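Local atomic coordinates of pollen-specific leucine-rich repeat extensin-like protein 1 (Arabidopsis thaliana, PDB entry 6TME), a protein that probably takes part in cell-wall signalling in pollen by binding a partner protein or peptide through its leucine-rich repeat domain. Residues 119-124 and 143-148; 154-159 and 178-183; 165-170 and 188-193; 183-188 and 202-207. All coordinates share one frame; numbering follows the deposited sequence.

Contact 1 of 4, residues 119-124 and 143-148. With SO4 (sulfate ion), chain I.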
# COMPACT_ATOMS: atom_id res chain seq x y z
N ALA A 119 7.90 -3.46 -18.80
CA ALA A 119 8.08 -2.57 -17.68
C ALA A 119 6.79 -2.35 -16.90
O ALA A 119 6.84 -1.87 -15.76
CB ALA A 119 8.61 -1.20 -18.14
N LEU A 120 5.66 -2.72 -17.48
CA LEU A 120 4.37 -2.53 -16.84
C LEU A 120 3.68 -3.88 -16.79
O LEU A 120 3.53 -4.55 -17.82
CB LEU A 120 3.55 -1.51 -17.62
CG LEU A 120 2.16 -1.11 -17.15
CD1 LEU A 120 1.99 0.30 -17.63
CD2 LEU A 120 1.06 -2.04 -17.74
N PHE A 121 3.27 -4.29 -15.59
CA PHE A 121 2.59 -5.57 -15.42
C PHE A 121 1.43 -5.37 -14.45
O PHE A 121 1.63 -5.27 -13.23
CB PHE A 121 3.59 -6.62 -14.94
CG PHE A 121 3.05 -8.02 -14.94
CD1 PHE A 121 3.11 -8.80 -16.09
CD2 PHE A 121 2.49 -8.55 -13.79
CE1 PHE A 121 2.61 -10.10 -16.09
CE2 PHE A 121 2.01 -9.85 -13.78
CZ PHE A 121 2.06 -10.62 -14.95
N HIS A 122 0.21 -5.28 -14.99
CA HIS A 122 -1.00 -5.06 -14.21
C HIS A 122 -1.90 -6.29 -14.34
O HIS A 122 -2.43 -6.54 -15.43
CB HIS A 122 -1.75 -3.81 -14.67
CG HIS A 122 -0.96 -2.54 -14.57
ND1 HIS A 122 -1.38 -1.36 -15.16
CD2 HIS A 122 0.21 -2.26 -13.96
CE1 HIS A 122 -0.48 -0.41 -14.93
NE2 HIS A 122 0.50 -0.93 -14.21
N VAL A 123 -2.08 -7.05 -13.26
CA VAL A 123 -3.03 -8.16 -13.27
C VAL A 123 -3.93 -8.12 -12.04
O VAL A 123 -4.32 -9.16 -11.51
CB VAL A 123 -2.33 -9.54 -13.41
CG1 VAL A 123 -1.68 -9.69 -14.83
CG2 VAL A 123 -1.28 -9.75 -12.34
N ASN A 124 -4.33 -6.91 -11.63
CA ASN A 124 -5.26 -6.77 -10.51
C ASN A 124 -6.56 -7.53 -10.75
O ASN A 124 -7.12 -7.51 -11.85
CB ASN A 124 -5.61 -5.31 -10.25
CG ASN A 124 -6.79 -5.16 -9.24
OD1 ASN A 124 -7.94 -5.22 -9.63
ND2 ASN A 124 -6.47 -5.02 -7.96
N TYR A 143 9.09 -1.74 -13.67
CA TYR A 143 8.87 -0.44 -13.07
C TYR A 143 7.63 -0.42 -12.18
O TYR A 143 7.68 0.15 -11.08
CB TYR A 143 8.74 0.59 -14.20
CG TYR A 143 8.55 2.06 -13.82
CD1 TYR A 143 9.64 2.92 -13.70
CD2 TYR A 143 7.28 2.59 -13.69
CE1 TYR A 143 9.47 4.26 -13.40
CE2 TYR A 143 7.10 3.92 -13.39
CZ TYR A 143 8.19 4.75 -13.25
OH TYR A 143 7.99 6.08 -12.97
N GLU A 144 6.54 -1.04 -12.63
CA GLU A 144 5.28 -1.11 -11.89
C GLU A 144 4.72 -2.52 -12.00
O GLU A 144 4.37 -2.98 -13.09
CB GLU A 144 4.23 -0.10 -12.38
CG GLU A 144 4.09 0.06 -13.87
CD GLU A 144 3.18 1.24 -14.25
OE1 GLU A 144 1.94 1.18 -14.03
OE2 GLU A 144 3.72 2.24 -14.77
N PHE A 145 4.61 -3.18 -10.85
CA PHE A 145 4.23 -4.58 -10.75
C PHE A 145 3.03 -4.64 -9.83
O PHE A 145 3.14 -4.30 -8.64
CB PHE A 145 5.38 -5.41 -10.19
CG PHE A 145 5.23 -6.87 -10.39
CD1 PHE A 145 5.44 -7.44 -11.65
CD2 PHE A 145 4.92 -7.69 -9.31
CE1 PHE A 145 5.31 -8.82 -11.84
CE2 PHE A 145 4.79 -9.07 -9.48
CZ PHE A 145 4.98 -9.64 -10.74
N ASP A 146 1.89 -5.04 -10.36
CA ASP A 146 0.64 -5.00 -9.60
C ASP A 146 0.03 -6.39 -9.74
O ASP A 146 -0.56 -6.71 -10.77
CB ASP A 146 -0.30 -3.91 -10.11
CG ASP A 146 -1.62 -3.85 -9.33
OD1 ASP A 146 -1.75 -4.52 -8.27
OD2 ASP A 146 -2.54 -3.13 -9.79
N VAL A 147 0.21 -7.21 -8.70
CA VAL A 147 -0.47 -8.49 -8.61
C VAL A 147 -1.55 -8.47 -7.53
O VAL A 147 -1.94 -9.52 -7.01
CB VAL A 147 0.54 -9.64 -8.40
CG1 VAL A 147 1.42 -9.81 -9.69
CG2 VAL A 147 1.42 -9.40 -7.17
N SER A 148 -2.08 -7.29 -7.20
CA SER A 148 -3.07 -7.18 -6.13
C SER A 148 -4.32 -8.01 -6.44
O SER A 148 -4.75 -8.12 -7.59
CB SER A 148 -3.44 -5.72 -5.91
OG SER A 148 -4.01 -5.14 -7.07
S SO4 I . 10.63 8.31 -12.52
O1 SO4 I . 9.32 8.60 -11.94
O2 SO4 I . 10.47 7.74 -13.86
O3 SO4 I . 11.41 9.54 -12.60
O4 SO4 I . 11.32 7.36 -11.67
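Phe121 and Phe145 point the same way from parallel strands, 120-122 and 144-146, and pack closely where Phe121 CD2 comes 3.4 Å from Phe145 CE1. Their planes lie within 14° of each other but are slid apart, leaving little overlap. Val147 CG1 continues this apolar row, meeting the Phe121 ring at its edge and lying 3.8 Å from Val123 CG2. The other face is mostly polar, with Leu120 among His122, Glu144 and Asp146. His122 NE2 donates to Glu144 OE1 over 2.6 Å; the oxygen sits in the imidazole plane, yet is met on its anti side, 28° out of the carboxylate plane. Leu120 CD2 lies over the centre of one imidazole face. Glu144 is gripped further by a second protein, whose polar side chain bonds OE2 and whose backbone bonds OE1. Toward the C-terminal ends, Asn124 ND2 donates to Ser148 OG (2.6 Å), which donates to Asp146 OD1; that oxygen also accepts from Ser148 N, forming an Asx turn. At the other end Ala119 O accepts from both Tyr143 N (3.1 Å) and Glu144 N, but the partly exposed Tyr143 side chain is looser: its ring leads away until OH bonds O1 of a sulfate, probably from the crystallisation liquor, at 3.0 Å. Within the leucine-rich repeat solenoid, strand 92-98 flanks 120-122, strand 168-170 flanks 144-146, and Asn150 ND2 bonds the carbonyls of both Val123 and Val147.

Contact 2 of 4, residues 154-159 and 178-183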
# COMPACT_ATOMS: atom_id res chain seq x y z
N GLY A 154 2.47 -17.86 -0.09
CA GLY A 154 3.79 -18.22 0.36
C GLY A 154 4.64 -17.00 0.61
O GLY A 154 4.15 -15.87 0.72
N PRO A 155 5.95 -17.20 0.67
CA PRO A 155 6.86 -16.14 1.11
C PRO A 155 6.84 -14.91 0.21
O PRO A 155 6.49 -14.98 -0.97
CB PRO A 155 8.24 -16.82 1.07
CG PRO A 155 7.93 -18.30 1.12
CD PRO A 155 6.66 -18.45 0.35
N PHE A 156 7.24 -13.78 0.79
CA PHE A 156 7.30 -12.53 0.05
C PHE A 156 7.97 -12.76 -1.30
O PHE A 156 8.98 -13.45 -1.38
CB PHE A 156 8.08 -11.49 0.87
CG PHE A 156 8.18 -10.15 0.20
CD1 PHE A 156 9.15 -9.90 -0.75
CD2 PHE A 156 7.30 -9.14 0.53
CE1 PHE A 156 9.24 -8.66 -1.37
CE2 PHE A 156 7.38 -7.90 -0.08
CZ PHE A 156 8.36 -7.66 -1.04
N PRO A 157 7.41 -12.21 -2.42
CA PRO A 157 8.00 -12.45 -3.75
C PRO A 157 9.32 -11.72 -3.94
O PRO A 157 9.35 -10.62 -4.50
CB PRO A 157 6.94 -11.91 -4.72
CG PRO A 157 6.24 -10.81 -3.91
CD PRO A 157 6.20 -11.35 -2.49
N THR A 158 10.41 -12.32 -3.48
CA THR A 158 11.68 -11.62 -3.43
C THR A 158 12.27 -11.34 -4.81
O THR A 158 13.20 -10.52 -4.90
CB THR A 158 12.66 -12.41 -2.54
OG1 THR A 158 12.64 -13.80 -2.88
CG2 THR A 158 12.26 -12.26 -1.07
N VAL A 159 11.77 -11.96 -5.88
CA VAL A 159 12.18 -11.58 -7.23
C VAL A 159 12.00 -10.08 -7.46
O VAL A 159 12.75 -9.47 -8.23
CB VAL A 159 11.41 -12.41 -8.28
CG1 VAL A 159 9.92 -12.09 -8.24
CG2 VAL A 159 11.98 -12.16 -9.70
N GLY A 178 4.75 -14.91 6.35
CA GLY A 178 6.10 -14.93 6.87
C GLY A 178 6.65 -13.53 7.10
O GLY A 178 5.92 -12.53 7.12
N LYS A 179 7.97 -13.47 7.26
CA LYS A 179 8.64 -12.22 7.56
C LYS A 179 8.70 -11.34 6.32
O LYS A 179 8.68 -11.81 5.17
CB LYS A 179 10.07 -12.47 8.06
CG LYS A 179 10.17 -13.34 9.30
CD LYS A 179 11.63 -13.66 9.64
CE LYS A 179 11.75 -14.30 11.02
NZ LYS A 179 13.16 -14.54 11.42
N LEU A 180 8.82 -10.08 6.55
CA LEU A 180 9.01 -9.11 5.48
C LEU A 180 10.50 -8.88 5.25
O LEU A 180 11.23 -8.58 6.20
CB LEU A 180 8.34 -7.81 5.85
CG LEU A 180 8.05 -6.78 4.79
CD1 LEU A 180 7.16 -7.44 3.77
CD2 LEU A 180 7.36 -5.57 5.46
N PRO A 181 10.99 -8.99 4.02
CA PRO A 181 12.43 -8.75 3.76
C PRO A 181 12.78 -7.31 4.06
O PRO A 181 12.31 -6.39 3.37
CB PRO A 181 12.59 -9.07 2.26
CG PRO A 181 11.34 -9.82 1.87
CD PRO A 181 10.25 -9.35 2.80
N PRO A 182 13.61 -7.05 5.07
CA PRO A 182 13.94 -5.65 5.40
C PRO A 182 14.52 -4.89 4.23
O PRO A 182 14.28 -3.69 4.08
CB PRO A 182 14.95 -5.77 6.56
CG PRO A 182 14.75 -7.17 7.13
CD PRO A 182 14.30 -8.02 5.95
N GLU A 183 15.26 -5.56 3.35
CA GLU A 183 15.87 -4.85 2.24
C GLU A 183 14.85 -4.22 1.29
O GLU A 183 15.24 -3.39 0.48
CB GLU A 183 16.81 -5.79 1.48
CG GLU A 183 16.19 -7.10 0.99
CD GLU A 183 16.33 -8.25 1.99
OE1 GLU A 183 16.40 -7.99 3.21
OE2 GLU A 183 16.36 -9.43 1.55
O HOH W 1 7.85 -14.01 3.85
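Lys179 O accepts a 2.7 Å hydrogen bond from a water that in turn accepts from Phe156 N at 3.1 Å, a bridge between two loops that have no direct hydrogen bond to each other. Both loops follow the Gly-x-hydrophobic-Pro pattern of plant-type leucine-rich repeats, here Gly154 to Pro157 and Gly178 to Pro181, and they occupy equivalent places in successive turns of the solenoid. The two glycines have positive phi values (91° and 84°), at which a side chain would collide with the preceding carbonyl oxygen. The Phe156 ring carries the contact. With CB directed at the 178-183 loop and CG anti to the backbone N (chi1 -179°), the ring lies between two prolines: Pro181 CD lies over one face, 3.8 Å from the ring centroid, and Pro157 CD over the opposite one, both displaced toward the rim. The CH-pi contact from Pro181 is reinforced by its CG, 3.4 Å from Phe156 CD1. Leu180 CD1 approaches the ring obliquely, 3.7 Å from Phe156 CD2, while Ile184 also packs on this side chain. An alanine in place of Phe156 would probably open a gap between the two turns, leaving Leu180 CD1 and the prolines without the ring they pack on. At the more exposed margin, Thr158 CG2 lies 3.9 Å from Pro181 CG, the pyrrolidine atom that also meets Phe156 CD1.

Contact 3 of 4, residues 165-170 and 188-193. With SO4 (sulfate ion), chain I.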
# COMPACT_ATOMS: atom_id res chain seq x y z
N SER A 165 14.78 -0.84 -11.56
CA SER A 165 13.98 0.32 -11.92
C SER A 165 12.62 0.28 -11.25
O SER A 165 11.73 1.04 -11.62
CB SER A 165 13.83 0.38 -13.45
OG SER A 165 14.96 0.99 -14.05
N LEU A 166 12.44 -0.60 -10.27
CA LEU A 166 11.14 -0.81 -9.67
C LEU A 166 10.68 0.40 -8.84
O LEU A 166 11.41 0.90 -7.97
CB LEU A 166 11.17 -2.06 -8.82
CG LEU A 166 9.87 -2.34 -8.07
CD1 LEU A 166 8.76 -2.56 -9.05
CD2 LEU A 166 10.01 -3.52 -7.13
N LYS A 167 9.47 0.87 -9.11
CA LYS A 167 8.91 2.05 -8.50
C LYS A 167 7.58 1.78 -7.78
O LYS A 167 7.28 2.45 -6.79
CB LYS A 167 8.68 3.14 -9.56
CG LYS A 167 8.01 4.39 -8.99
CD LYS A 167 8.05 5.56 -9.92
CE LYS A 167 7.99 6.86 -9.14
NZ LYS A 167 7.77 8.01 -10.04
N PHE A 168 6.80 0.82 -8.25
CA PHE A 168 5.45 0.56 -7.77
C PHE A 168 5.34 -0.94 -7.58
O PHE A 168 5.50 -1.70 -8.55
CB PHE A 168 4.42 1.07 -8.77
CG PHE A 168 2.98 0.95 -8.31
CD1 PHE A 168 2.32 -0.28 -8.35
CD2 PHE A 168 2.28 2.07 -7.91
CE1 PHE A 168 0.99 -0.36 -7.97
CE2 PHE A 168 0.98 1.99 -7.53
CZ PHE A 168 0.33 0.78 -7.57
N LEU A 169 5.10 -1.36 -6.35
CA LEU A 169 4.94 -2.77 -6.00
C LEU A 169 3.62 -2.90 -5.26
O LEU A 169 3.48 -2.37 -4.16
CB LEU A 169 6.10 -3.24 -5.15
CG LEU A 169 6.12 -4.72 -4.74
CD1 LEU A 169 5.93 -5.63 -5.92
CD2 LEU A 169 7.43 -5.06 -4.02
N ASP A 170 2.66 -3.60 -5.87
CA ASP A 170 1.38 -3.91 -5.22
C ASP A 170 1.18 -5.42 -5.14
O ASP A 170 0.90 -6.07 -6.15
CB ASP A 170 0.22 -3.25 -5.96
CG ASP A 170 -1.06 -3.22 -5.12
OD1 ASP A 170 -1.17 -4.07 -4.21
OD2 ASP A 170 -1.95 -2.37 -5.36
N ASP A 188 14.30 2.03 -4.20
CA ASP A 188 13.68 3.35 -4.28
C ASP A 188 12.23 3.26 -4.80
O ASP A 188 11.84 3.82 -5.81
CB ASP A 188 14.55 4.32 -5.09
CG ASP A 188 14.63 3.99 -6.58
OD1 ASP A 188 15.42 4.69 -7.26
OD2 ASP A 188 13.95 3.07 -7.09
N LEU A 189 11.43 2.52 -4.05
CA LEU A 189 10.01 2.41 -4.35
C LEU A 189 9.31 3.72 -4.00
O LEU A 189 9.63 4.38 -3.02
CB LEU A 189 9.39 1.24 -3.58
CG LEU A 189 9.74 -0.13 -4.16
CD1 LEU A 189 9.47 -1.21 -3.14
CD2 LEU A 189 8.89 -0.37 -5.38
N ASP A 190 8.36 4.10 -4.85
CA ASP A 190 7.46 5.20 -4.52
C ASP A 190 6.23 4.70 -3.78
O ASP A 190 5.63 5.45 -3.01
CB ASP A 190 7.04 5.93 -5.81
CG ASP A 190 5.83 6.85 -5.61
OD1 ASP A 190 5.94 7.86 -4.87
OD2 ASP A 190 4.76 6.56 -6.20
N ALA A 191 5.85 3.44 -3.97
CA ALA A 191 4.60 2.93 -3.43
C ALA A 191 4.77 1.45 -3.11
O ALA A 191 5.24 0.68 -3.95
CB ALA A 191 3.45 3.12 -4.43
N ILE A 192 4.41 1.08 -1.88
CA ILE A 192 4.53 -0.28 -1.38
C ILE A 192 3.18 -0.64 -0.75
O ILE A 192 2.82 -0.11 0.32
CB ILE A 192 5.67 -0.42 -0.35
CG1 ILE A 192 6.95 0.23 -0.87
CG2 ILE A 192 5.94 -1.89 -0.00
CD1 ILE A 192 8.03 0.44 0.18
N PHE A 193 2.42 -1.51 -1.40
CA PHE A 193 1.14 -1.99 -0.88
C PHE A 193 1.32 -3.43 -0.43
O PHE A 193 1.58 -4.31 -1.26
CB PHE A 193 0.03 -1.85 -1.92
CG PHE A 193 -0.20 -0.43 -2.37
CD1 PHE A 193 -0.91 0.45 -1.59
CD2 PHE A 193 0.34 0.04 -3.58
CE1 PHE A 193 -1.12 1.77 -1.99
CE2 PHE A 193 0.15 1.36 -3.98
CZ PHE A 193 -0.59 2.23 -3.19
S SO4 I . 10.63 8.31 -12.52
O1 SO4 I . 9.32 8.60 -11.94
O2 SO4 I . 10.47 7.74 -13.86
O3 SO4 I . 11.41 9.54 -12.60
O4 SO4 I . 11.32 7.36 -11.67
O HOH W 2 14.01 0.49 -7.28
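Phe168, Leu169 and Asp170 pair with Ala191, Ile192 and Phe193 in parallel register, the axes of strands 168-170 and 191-193 being 5.0 Å apart and only 7° from parallel. Lys167 O receives Asp190 N at 2.8 Å and, more weakly, Ala191 N; Leu169 O receives Phe193 N at 3.1 Å in a nearly straight bond. On the face bearing both phenylalanines, Phe168 CZ meets Phe193 CE2 at 3.6 Å with the ring planes oblique at 51°, and Ala191 CB lies against Phe168 CD2. Asp170 OD1 packs on Phe193 CB, while Asp170 OD2 forms a salt bridge with Arg172. On the opposite face, Leu189 CD2 inserts toward the preceding turn, 3.5 Å from Leu166 CG and 4.0 Å from Leu169 CB. The extended Lys167 chain carries CE to 3.6 Å from Asp190 CB; Lys167 NZ bonds a sulfate and the backbone of a second protein. Asp190 bonds Ser213 through OD1 and that second protein through OD2. Leu166 and Leu169 in one turn and Leu189 and Ile192 in the next take the first two leucine positions of the LxxLxLxxN leucine-rich repeat signature, whose intervening residues Lys167, Phe168 and Asp190 meet the partner protein.

Contact 4 of 4, residues 183-188 and 202-207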
# COMPACT_ATOMS: atom_id res chain seq x y z
N GLU A 183 15.26 -5.56 3.35
CA GLU A 183 15.87 -4.85 2.24
C GLU A 183 14.85 -4.22 1.29
O GLU A 183 15.24 -3.39 0.48
CB GLU A 183 16.81 -5.79 1.48
CG GLU A 183 16.19 -7.10 0.99
CD GLU A 183 16.33 -8.25 1.99
OE1 GLU A 183 16.40 -7.99 3.21
OE2 GLU A 183 16.36 -9.43 1.55
N ILE A 184 13.56 -4.58 1.39
CA ILE A 184 12.54 -3.98 0.52
C ILE A 184 12.52 -2.46 0.66
O ILE A 184 12.24 -1.75 -0.31
CB ILE A 184 11.14 -4.58 0.79
CG1 ILE A 184 10.15 -4.16 -0.29
CG2 ILE A 184 10.57 -4.04 2.08
CD1 ILE A 184 10.42 -4.75 -1.65
N PHE A 185 12.81 -1.93 1.85
CA PHE A 185 12.82 -0.48 2.04
C PHE A 185 14.10 0.18 1.55
O PHE A 185 14.18 1.41 1.54
CB PHE A 185 12.52 -0.14 3.51
CG PHE A 185 11.14 -0.56 3.93
CD1 PHE A 185 10.03 0.07 3.39
CD2 PHE A 185 10.95 -1.64 4.77
CE1 PHE A 185 8.75 -0.33 3.71
CE2 PHE A 185 9.67 -2.05 5.10
CZ PHE A 185 8.56 -1.39 4.57
N ASP A 186 15.09 -0.62 1.11
CA ASP A 186 16.29 -0.07 0.46
C ASP A 186 16.07 0.24 -1.02
O ASP A 186 16.76 1.10 -1.57
CB ASP A 186 17.47 -1.05 0.57
CG ASP A 186 17.79 -1.44 2.00
OD1 ASP A 186 17.75 -0.57 2.90
OD2 ASP A 186 18.07 -2.64 2.23
N LYS A 187 15.15 -0.45 -1.69
CA LYS A 187 14.80 -0.07 -3.06
C LYS A 187 14.20 1.33 -3.07
O LYS A 187 13.63 1.79 -2.07
CB LYS A 187 13.80 -1.06 -3.66
CG LYS A 187 14.10 -2.53 -3.45
CD LYS A 187 15.12 -3.03 -4.44
CE LYS A 187 14.54 -3.12 -5.85
NZ LYS A 187 15.62 -2.99 -6.85
N ASP A 188 14.30 2.03 -4.20
CA ASP A 188 13.68 3.35 -4.28
C ASP A 188 12.23 3.26 -4.80
O ASP A 188 11.84 3.82 -5.81
CB ASP A 188 14.55 4.32 -5.09
CG ASP A 188 14.63 3.99 -6.58
OD1 ASP A 188 15.42 4.69 -7.26
OD2 ASP A 188 13.95 3.07 -7.09
N THR A 202 8.09 -8.47 12.67
CA THR A 202 8.27 -7.06 12.96
C THR A 202 8.26 -6.23 11.70
O THR A 202 8.45 -6.73 10.59
CB THR A 202 9.57 -6.79 13.72
OG1 THR A 202 10.70 -7.25 12.98
CG2 THR A 202 9.54 -7.45 15.06
N ILE A 203 8.00 -4.94 11.89
CA ILE A 203 8.32 -3.95 10.87
C ILE A 203 9.83 -3.76 10.84
O ILE A 203 10.43 -3.49 11.88
CB ILE A 203 7.61 -2.63 11.15
CG1 ILE A 203 6.10 -2.82 11.15
CG2 ILE A 203 7.99 -1.59 10.09
CD1 ILE A 203 5.42 -1.72 11.90
N PRO A 204 10.47 -3.91 9.70
CA PRO A 204 11.93 -3.85 9.66
C PRO A 204 12.46 -2.51 10.13
O PRO A 204 11.88 -1.46 9.84
CB PRO A 204 12.25 -4.08 8.18
CG PRO A 204 11.02 -4.75 7.63
CD PRO A 204 9.88 -4.18 8.38
N GLU A 205 13.59 -2.55 10.84
CA GLU A 205 14.28 -1.33 11.22
C GLU A 205 14.67 -0.47 10.02
O GLU A 205 14.93 0.72 10.17
CB GLU A 205 15.54 -1.67 12.03
CG GLU A 205 15.23 -2.28 13.40
CD GLU A 205 14.67 -1.25 14.38
OE1 GLU A 205 14.92 -0.04 14.17
OE2 GLU A 205 13.98 -1.65 15.35
N THR A 206 14.71 -1.07 8.82
CA THR A 206 15.10 -0.37 7.61
C THR A 206 14.04 0.58 7.08
O THR A 206 14.31 1.32 6.13
CB THR A 206 15.43 -1.38 6.52
OG1 THR A 206 14.32 -2.29 6.43
CG2 THR A 206 16.69 -2.15 6.87
N ILE A 207 12.83 0.56 7.65
CA ILE A 207 11.74 1.38 7.12
C ILE A 207 12.15 2.83 6.93
O ILE A 207 11.68 3.50 6.00
CB ILE A 207 10.51 1.25 8.03
CG1 ILE A 207 9.30 1.86 7.34
CG2 ILE A 207 10.76 1.93 9.39
CD1 ILE A 207 8.03 1.63 8.11
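Phe185, at the end of a short 3-10 turn in the loop leading to strand 191-193, packs against Pro204, Thr206 and Ile207 in the corresponding loop of the next leucine-rich repeat, on the side of the solenoid away from its main run of parallel strands. Each loop is closed by its own backbone bond: Asp186 N donates to Glu183 O at 2.8 Å, and Ile207 N to Pro204 O at 3.1 Å. No hydrogen bond crosses between the two segments; the contact depends on the phenyl ring. Phe185 CG stands anti to the carbonyl carbon (chi1 -65°), and the ring beyond it is flanked on both faces by isoleucines. Ile207 CA makes a CH-pi contact over one face, 4.2 Å from the centroid and 27° off the normal, and CG1 of the same residue lies over the ring centre. The opposite face carries Ile184 CG2, a neighbour in sequence, offset toward the rim. At the edge, Pro204 CD is 3.9 Å from Phe185 CE2, the two side chains crossing at about a right angle. Thr206 OG1 also lies near the ring plane, 3.8 Å from Phe185 CD2, while its hydrogen bond goes to Pro182 O, a further tie between the same two turns. An alanine in place of Phe185 would probably leave a gap between these loops, with Pro204 and the side chain of Ile207 deprived of the ring they pack on. Closest to the backbone, Phe185 CB rests 3.5 Å from Thr206 O.

The contacts sample successive turns of one solenoid. Contacts 1 and 3, with centres about 10 Å apart, are linked through neighbouring strands 144-146 and 168-170: Phe168 O lies 2.9 Å from Phe145 N, a probable hydrogen bond. Tyr143 and Lys167 hold the same sulfate, and both contacts are touched by the second protein, whereas contacts 2 and 4 are not. Contacts 2 and 4 join the loops behind the strands, their centres about 11 Å apart. Apolar side chains connect the layers: Phe156 CZ is 4.1 Å from Leu169 CD2, Ile192 CD1 is 3.7 Å from Phe185 CE1, and Ile184 CD1 is 3.6 Å from Phe156 CZ.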